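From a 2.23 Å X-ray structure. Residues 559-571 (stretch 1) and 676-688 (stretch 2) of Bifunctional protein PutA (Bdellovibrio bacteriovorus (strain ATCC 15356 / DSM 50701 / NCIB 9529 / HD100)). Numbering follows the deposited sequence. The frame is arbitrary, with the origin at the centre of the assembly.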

ATOM      1  N   ALA B 559      19.139   5.795  -7.515  1.00 15.97           N
ATOM      2  CA  ALA B 559      20.143   5.575  -8.556  1.00 18.36           C
ATOM      3  C   ALA B 559      21.474   5.101  -7.962  1.00 20.39           C
ATOM      4  O   ALA B 559      22.186   4.296  -8.576  1.00 24.04           O
ATOM      5  CB  ALA B 559      20.338   6.857  -9.375  1.00 16.54           C
ATOM      6  N   LEU B 560      21.835   5.601  -6.777  1.00 18.26           N
ATOM      7  CA  LEU B 560      23.039   5.107  -6.104  1.00 19.56           C
ATOM      8  C   LEU B 560      22.892   3.634  -5.748  1.00 20.76           C
ATOM      9  O   LEU B 560      23.833   2.847  -5.925  1.00 19.54           O
ATOM     10  CB  LEU B 560      23.326   5.942  -4.849  1.00 18.37           C
ATOM     11  CG  LEU B 560      23.997   7.294  -5.149  1.00 24.81           C
ATOM     12  CD1 LEU B 560      24.155   8.171  -3.916  1.00 18.10           C
ATOM     13  CD2 LEU B 560      25.371   7.051  -5.769  1.00 24.27           C
ATOM     14  N   VAL B 561      21.701   3.239  -5.287  1.00 22.00           N
ATOM     15  CA  VAL B 561      21.437   1.844  -4.949  1.00 16.49           C
ATOM     16  C   VAL B 561      21.433   0.964  -6.202  1.00 21.89           C
ATOM     17  O   VAL B 561      21.887  -0.193  -6.172  1.00 22.75           O
ATOM     18  CB  VAL B 561      20.124   1.751  -4.163  1.00 18.92           C
ATOM     19  CG1 VAL B 561      19.714   0.278  -3.980  1.00 13.18           C
ATOM     20  CG2 VAL B 561      20.324   2.424  -2.831  1.00 13.45           C
ATOM     21  N   ASP B 562      20.914   1.488  -7.317  1.00 17.25           N
ATOM     22  CA  ASP B 562      20.995   0.754  -8.580  1.00 24.48           C
ATOM     23  C   ASP B 562      22.441   0.560  -9.015  1.00 25.13           C
ATOM     24  O   ASP B 562      22.805  -0.508  -9.517  1.00 20.75           O
ATOM     25  CB  ASP B 562      20.205   1.469  -9.679  1.00 27.32           C
ATOM     26  CG  ASP B 562      18.732   1.083  -9.692  1.00 36.70           C
ATOM     27  OD1 ASP B 562      18.402  -0.097  -9.409  1.00 46.16           O
ATOM     28  OD2 ASP B 562      17.910   1.955 -10.023  1.00 43.31           O
ATOM     29  N   LYS B 563      23.279   1.587  -8.846  1.00 22.74           N
ATOM     30  CA  LYS B 563      24.670   1.446  -9.244  1.00 16.83           C
ATOM     31  C   LYS B 563      25.362   0.393  -8.394  1.00 17.06           C
ATOM     32  O   LYS B 563      26.147  -0.409  -8.913  1.00 22.39           O
ATOM     33  CB  LYS B 563      25.406   2.787  -9.144  1.00 26.68           C
ATOM     34  CG  LYS B 563      26.766   2.789  -9.859  1.00 40.54           C
ATOM     35  CD  LYS B 563      27.436   4.171  -9.829  1.00 52.11           C
ATOM     36  CE  LYS B 563      28.825   4.152 -10.488  1.00 50.54           C
ATOM     37  NZ  LYS B 563      29.584   5.413 -10.222  1.00 44.56           N
ATOM     38  N   LEU B 564      25.040   0.345  -7.094  1.00 19.50           N
ATOM     39  CA  LEU B 564      25.568  -0.709  -6.232  1.00 17.28           C
ATOM     40  C   LEU B 564      25.219  -2.093  -6.784  1.00 19.97           C
ATOM     41  O   LEU B 564      26.083  -2.971  -6.873  1.00 20.71           O
ATOM     42  CB  LEU B 564      25.032  -0.538  -4.809  1.00 13.81           C
ATOM     43  CG  LEU B 564      25.394  -1.652  -3.822  1.00 20.35           C
ATOM     44  CD1 LEU B 564      26.899  -1.778  -3.733  1.00 17.17           C
ATOM     45  CD2 LEU B 564      24.764  -1.438  -2.429  1.00 13.81           C
ATOM     46  N   ALA B 565      23.962  -2.289  -7.194  1.00 18.80           N
ATOM     47  CA  ALA B 565      23.545  -3.556  -7.793  1.00 15.43           C
ATOM     48  C   ALA B 565      24.325  -3.868  -9.066  1.00 20.13           C
ATOM     49  O   ALA B 565      24.680  -5.030  -9.315  1.00 21.33           O
ATOM     50  CB  ALA B 565      22.045  -3.523  -8.103  1.00 16.40           C
ATOM     51  N   ASP B 566      24.601  -2.850  -9.889  1.00 15.24           N
ATOM     52  CA  ASP B 566      25.374  -3.080 -11.103  1.00 15.89           C
ATOM     53  C   ASP B 566      26.795  -3.493 -10.780  1.00 20.13           C
ATOM     54  O   ASP B 566      27.344  -4.384 -11.430  1.00 24.26           O
ATOM     55  CB  ASP B 566      25.397  -1.828 -11.974  1.00 20.43           C
ATOM     56  CG  ASP B 566      24.019  -1.453 -12.483  1.00 22.26           C
ATOM     57  OD1 ASP B 566      23.146  -2.333 -12.584  1.00 30.81           O
ATOM     58  OD2 ASP B 566      23.807  -0.271 -12.751  1.00 20.60           O
ATOM     59  N   ILE B 567      27.396  -2.867  -9.766  1.00 23.78           N
ATOM     60  CA  ILE B 567      28.747  -3.245  -9.372  1.00 24.67           C
ATOM     61  C   ILE B 567      28.761  -4.673  -8.841  1.00 22.30           C
ATOM     62  O   ILE B 567      29.639  -5.470  -9.196  1.00 20.98           O
ATOM     63  CB  ILE B 567      29.291  -2.230  -8.358  1.00 24.94           C
ATOM     64  CG1 ILE B 567      29.581  -0.908  -9.073  1.00 23.60           C
ATOM     65  CG2 ILE B 567      30.498  -2.794  -7.596  1.00 21.65           C
ATOM     66  CD1 ILE B 567      29.731   0.267  -8.130  1.00 14.92           C
ATOM     67  N   MET B 568      27.763  -5.035  -8.023  1.00 19.38           N
ATOM     68  CA  MET B 568      27.636  -6.420  -7.579  1.00 19.13           C
ATOM     69  C   MET B 568      27.524  -7.367  -8.770  1.00 21.62           C
ATOM     70  O   MET B 568      28.121  -8.452  -8.769  1.00 16.40           O
ATOM     71  CB  MET B 568      26.416  -6.598  -6.682  1.00 16.20           C
ATOM     72  CG  MET B 568      26.501  -6.017  -5.277  1.00 19.72           C
ATOM     73  SD  MET B 568      24.854  -6.213  -4.488  1.00 23.34           S
ATOM     74  CE  MET B 568      25.218  -5.577  -2.842  1.00 21.85           C
ATOM     75  N   THR B 569      26.754  -6.975  -9.793  1.00 18.18           N
ATOM     76  CA  THR B 569      26.613  -7.818 -10.975  1.00 18.23           C
ATOM     77  C   THR B 569      27.954  -7.995 -11.689  1.00 19.76           C
ATOM     78  O   THR B 569      28.313  -9.105 -12.093  1.00 21.89           O
ATOM     79  CB  THR B 569      25.561  -7.211 -11.906  1.00 22.18           C
ATOM     80  OG1 THR B 569      24.326  -7.045 -11.196  1.00 25.12           O
ATOM     81  CG2 THR B 569      25.334  -8.084 -13.145  1.00 19.70           C
ATOM     82  N   ARG B 570      28.718  -6.910 -11.829  1.00 20.03           N
ATOM     83  CA  ARG B 570      30.025  -6.987 -12.472  1.00 19.65           C
ATOM     84  C   ARG B 570      30.991  -7.873 -11.681  1.00 23.70           C
ATOM     85  O   ARG B 570      31.783  -8.618 -12.268  1.00 22.27           O
ATOM     86  CB  ARG B 570      30.587  -5.575 -12.625  1.00 23.25           C
ATOM     87  CG  ARG B 570      31.977  -5.492 -13.256  1.00 25.22           C
ATOM     88  CD  ARG B 570      32.588  -4.117 -12.937  1.00 19.84           C
ATOM     89  NE  ARG B 570      33.044  -4.033 -11.545  1.00 23.56           N
ATOM     90  CZ  ARG B 570      33.271  -2.891 -10.897  1.00 23.55           C
ATOM     91  NH1 ARG B 570      33.059  -1.733 -11.505  1.00 27.47           N
ATOM     92  NH2 ARG B 570      33.714  -2.903  -9.647  1.00 18.57           N
ATOM     93  N   ASP B 571      30.969  -7.791 -10.349  1.00 18.04           N
ATOM     94  CA  ASP B 571      31.957  -8.503  -9.546  1.00 17.90           C
ATOM     95  C   ASP B 571      31.429  -9.843  -9.026  1.00 24.88           C
ATOM     96  O   ASP B 571      31.942 -10.370  -8.031  1.00 28.94           O
ATOM     97  CB  ASP B 571      32.436  -7.608  -8.405  1.00 22.42           C
ATOM     98  CG  ASP B 571      33.274  -6.421  -8.914  1.00 25.94           C
ATOM     99  OD1 ASP B 571      33.576  -6.404 -10.114  1.00 23.06           O
ATOM    100  OD2 ASP B 571      33.627  -5.505  -8.138  1.00 25.11           O
ATOM    101  N   GLY B 676      33.987  -6.204   1.398  1.00 20.42           N
ATOM    102  CA  GLY B 676      33.681  -6.085  -0.015  1.00 16.29           C
ATOM    103  C   GLY B 676      32.458  -5.222  -0.273  1.00 26.30           C
ATOM    104  O   GLY B 676      32.448  -4.412  -1.203  1.00 25.17           O
ATOM    105  N   LEU B 677      31.417  -5.358   0.566  1.00 18.55           N
ATOM    106  CA  LEU B 677      30.233  -4.514   0.400  1.00 15.26           C
ATOM    107  C   LEU B 677      30.575  -3.039   0.571  1.00 20.30           C
ATOM    108  O   LEU B 677      30.123  -2.194  -0.214  1.00 22.79           O
ATOM    109  CB  LEU B 677      29.123  -4.922   1.379  1.00 16.98           C
ATOM    110  CG  LEU B 677      27.867  -4.029   1.360  1.00 17.29           C
ATOM    111  CD1 LEU B 677      27.106  -4.079   0.027  1.00 15.89           C
ATOM    112  CD2 LEU B 677      26.909  -4.373   2.504  1.00 17.85           C
ATOM    113  N   MET B 678      31.374  -2.711   1.590  1.00 18.55           N
ATOM    114  CA  MET B 678      31.718  -1.310   1.830  1.00 18.44           C
ATOM    115  C   MET B 678      32.502  -0.717   0.658  1.00 18.84           C
ATOM    116  O   MET B 678      32.284   0.439   0.273  1.00 21.99           O
ATOM    117  CB  MET B 678      32.516  -1.189   3.134  1.00 20.50           C
ATOM    118  CG  MET B 678      32.798   0.255   3.549  1.00 20.14           C
ATOM    119  SD  MET B 678      31.296   1.185   3.787  1.00 25.15           S
ATOM    120  CE  MET B 678      31.910   2.867   3.718  1.00 20.52           C
ATOM    121  N   LYS B 679      33.411  -1.498   0.069  1.00 16.28           N
ATOM    122  CA  LYS B 679      34.200  -1.008  -1.060  1.00 19.03           C
ATOM    123  C   LYS B 679      33.314  -0.719  -2.265  1.00 23.52           C
ATOM    124  O   LYS B 679      33.566   0.229  -3.026  1.00 19.12           O
ATOM    125  CB  LYS B 679      35.288  -2.031  -1.415  1.00 19.82           C
ATOM    126  CG  LYS B 679      36.438  -2.029  -0.409  1.00 29.08           C
ATOM    127  CD  LYS B 679      37.006  -0.612  -0.290  1.00 39.85           C
ATOM    128  CE  LYS B 679      37.851  -0.406   0.954  1.00 44.13           C
ATOM    129  NZ  LYS B 679      38.039   1.062   1.235  1.00 45.66           N
ATOM    130  N   MET B 680      32.290  -1.551  -2.473  1.00 15.67           N
ATOM    131  CA  MET B 680      31.354  -1.321  -3.561  1.00 23.17           C
ATOM    132  C   MET B 680      30.473  -0.115  -3.264  1.00 21.20           C
ATOM    133  O   MET B 680      30.173   0.681  -4.163  1.00 23.19           O
ATOM    134  CB  MET B 680      30.497  -2.573  -3.800  1.00 19.11           C
ATOM    135  CG  MET B 680      31.284  -3.826  -4.176  1.00 24.30           C
ATOM    136  SD  MET B 680      30.252  -5.218  -4.702  1.00 24.80           S
ATOM    137  CE  MET B 680      29.475  -5.753  -3.182  1.00 22.02           C
ATOM    138  N   ILE B 681      30.085   0.053  -1.999  1.00 18.30           N
ATOM    139  CA  ILE B 681      29.323   1.231  -1.605  1.00 18.94           C
ATOM    140  C   ILE B 681      30.121   2.490  -1.893  1.00 23.16           C
ATOM    141  O   ILE B 681      29.611   3.439  -2.500  1.00 24.33           O
ATOM    142  CB  ILE B 681      28.915   1.128  -0.118  1.00 15.06           C
ATOM    143  CG1 ILE B 681      27.701   0.196   0.042  1.00 14.71           C
ATOM    144  CG2 ILE B 681      28.642   2.493   0.496  1.00 15.16           C
ATOM    145  CD1 ILE B 681      27.484  -0.259   1.450  1.00 19.15           C
ATOM    146  N   GLN B 682      31.409   2.487  -1.541  1.00 24.88           N
ATOM    147  CA  GLN B 682      32.254   3.631  -1.860  1.00 22.04           C
ATOM    148  C   GLN B 682      32.375   3.817  -3.365  1.00 26.15           C
ATOM    149  O   GLN B 682      32.302   4.946  -3.860  1.00 23.35           O
ATOM    150  CB  GLN B 682      33.642   3.467  -1.232  1.00 18.29           C
ATOM    151  CG  GLN B 682      33.631   3.522   0.308  1.00 24.76           C
ATOM    152  CD  GLN B 682      35.033   3.411   0.910  1.00 31.09           C
ATOM    153  OE1 GLN B 682      35.558   2.321   1.092  1.00 36.77           O
ATOM    154  NE2 GLN B 682      35.621   4.543   1.246  1.00 23.99           N
ATOM    155  N   GLU B 683      32.538   2.720  -4.115  1.00 21.19           N
ATOM    156  CA  GLU B 683      32.674   2.855  -5.564  1.00 21.41           C
ATOM    157  C   GLU B 683      31.374   3.347  -6.203  1.00 23.29           C
ATOM    158  O   GLU B 683      31.399   4.140  -7.152  1.00 24.51           O
ATOM    159  CB  GLU B 683      33.115   1.530  -6.189  1.00 18.73           C
ATOM    160  CG  GLU B 683      33.396   1.683  -7.669  1.00 27.11           C
ATOM    161  CD  GLU B 683      33.645   0.370  -8.397  1.00 29.44           C
ATOM    162  OE1 GLU B 683      33.842  -0.673  -7.735  1.00 31.45           O
ATOM    163  OE2 GLU B 683      33.617   0.391  -9.644  1.00 26.41           O
ATOM    164  N   ALA B 684      30.229   2.916  -5.675  1.00 23.20           N
ATOM    165  CA  ALA B 684      28.955   3.369  -6.224  1.00 19.36           C
ATOM    166  C   ALA B 684      28.776   4.878  -6.055  1.00 26.29           C
ATOM    167  O   ALA B 684      28.032   5.504  -6.821  1.00 25.31           O
ATOM    168  CB  ALA B 684      27.808   2.614  -5.559  1.00 14.69           C
ATOM    169  N   GLY B 685      29.434   5.468  -5.063  1.00 26.46           N
ATOM    170  CA  GLY B 685      29.461   6.897  -4.869  1.00 23.96           C
ATOM    171  C   GLY B 685      28.641   7.442  -3.706  1.00 29.17           C
ATOM    172  O   GLY B 685      28.290   8.627  -3.729  1.00 26.20           O
ATOM    173  N   PHE B 686      28.329   6.628  -2.703  1.00 22.32           N
ATOM    174  CA  PHE B 686      27.611   7.143  -1.551  1.00 23.56           C
ATOM    175  C   PHE B 686      28.481   8.174  -0.835  1.00 27.09           C
ATOM    176  O   PHE B 686      29.647   7.891  -0.542  1.00 27.99           O
ATOM    177  CB  PHE B 686      27.215   5.998  -0.614  1.00 22.18           C
ATOM    178  CG  PHE B 686      26.063   5.175  -1.130  1.00 20.62           C
ATOM    179  CD1 PHE B 686      26.279   4.160  -2.043  1.00 14.98           C
ATOM    180  CD2 PHE B 686      24.766   5.414  -0.698  1.00 17.78           C
ATOM    181  CE1 PHE B 686      25.222   3.402  -2.523  1.00 22.51           C
ATOM    182  CE2 PHE B 686      23.715   4.664  -1.173  1.00 14.35           C
ATOM    183  CZ  PHE B 686      23.940   3.657  -2.095  1.00 20.06           C
ATOM    184  N   PRO B 687      27.956   9.365  -0.533  1.00 23.43           N
ATOM    185  CA  PRO B 687      28.775  10.408   0.096  1.00 24.69           C
ATOM    186  C   PRO B 687      29.315   9.962   1.446  1.00 28.04           C
ATOM    187  O   PRO B 687      28.742   9.106   2.130  1.00 24.08           O
ATOM    188  CB  PRO B 687      27.793  11.584   0.274  1.00 27.46           C
ATOM    189  CG  PRO B 687      26.670  11.313  -0.617  1.00 23.55           C
ATOM    190  CD  PRO B 687      26.564   9.797  -0.725  1.00 24.93           C
ATOM    191  N   GLN B 688      30.419  10.588   1.841  1.00 16.95           N
ATOM    192  CA  GLN B 688      31.061  10.229   3.094  1.00 26.47           C
ATOM    193  C   GLN B 688      30.075  10.338   4.255  1.00 24.86           C
ATOM    194  O   GLN B 688      29.314  11.307   4.366  1.00 23.74           O
ATOM    195  CB  GLN B 688      32.265  11.131   3.346  1.00 23.35           C
ATOM    196  CG  GLN B 688      31.911  12.576   3.509  1.00 33.29           C
ATOM    197  CD  GLN B 688      33.097  13.416   3.924  1.00 48.23           C
ATOM    198  OE1 GLN B 688      34.201  13.250   3.404  1.00 52.03           O
ATOM    199  NE2 GLN B 688      32.884  14.307   4.887  1.00 55.17           N
TER

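Two helices distant in sequence pack here through an apolar, knobs-into-holes core that is closed at one exposed margin by a two-pronged salt bridge and extended at the other end by an aromatic ring beyond the helix terminus. The example illustrates a general rule of helix packing: a small residue at the crossing lets two backbones come close, and larger side chains fill the space as the helices diverge. The axes approach to 8.9 Å and their N-to-C directions differ by 126°, so the helices run in broadly opposed directions but cross obliquely. Together the two stretches bury 684 Å².

The small residue is Ala684. Its CA lies 5.3 Å from the CA of Leu564, and its methyl group enters the hole formed by Leu560, Lys563, Leu564 and Ile567, an i, i+3, i+4, i+7 set on one face of the first helix. The fit reaches the backbone, with Ala684 CB 3.9 Å from Leu564 N. Leu564 returns the arrangement, sitting among Leu677, Met680, Ile681 and Ala684. Although its CA-to-CB bond points sideways, the end of its side chain comes nearer the partner helix, and Leu564 CD1 lies 3.7 Å from Met680 CB. Each of these two residues is thus a knob and also part of the wall of the other's hole.

Farther along, longer side chains take over. Met680, directed toward the first helix, touches Ile567 and Met568 as well as Leu564: Met680 CG is 3.7 Å from Ile567 CG2, while Met680 CE is 3.6 Å from Met568 CG. Met568 in turn extends to the second helix through its own terminal methyl, Met568 CE lying 3.7 Å from Leu677 CD1.

At the exposed margin, polar groups succeed the apolar ones. Arg570 and Glu683 form a salt bridge with paired hydrogen bonds, Arg570 NH1 to Glu683 OE2 and Arg570 NH2 to Glu683 OE1, both 2.9 Å and nearly straight. The carboxylate approaches the edge of the guanidinium, where the N-H groups point. The neighbouring edge is occupied by Asp571, which accepts from Arg570 NE at OD1 (2.8 Å) and from Arg570 NH2 at OD2 (3.0 Å). One arginine is therefore held between two carboxylates, one from each stretch.

The second helix ends in a Schellman motif at Gly685, whose positive phi would jam a CB against the preceding carbonyl oxygen. The backbone angles alone account for the glycine; an ideal CB would lie 3.7 Å from Leu560 CD2, an ordinary contact distance, so the packing adds no clear requirement of its own. Just before it, the carbonyl end of the helix meets aliphatic carbon, with Ala684 O 3.3 Å from both Leu560 CD2 and Lys563 CD. Beyond the turn, Phe686 brings its ring back against the first helix. Leu560 CB lies over one face, 4.0 Å from the ring centroid in a CH-pi contact, whereas Val561 CG2 meets the ring edge, 3.9 Å from Phe686 CZ.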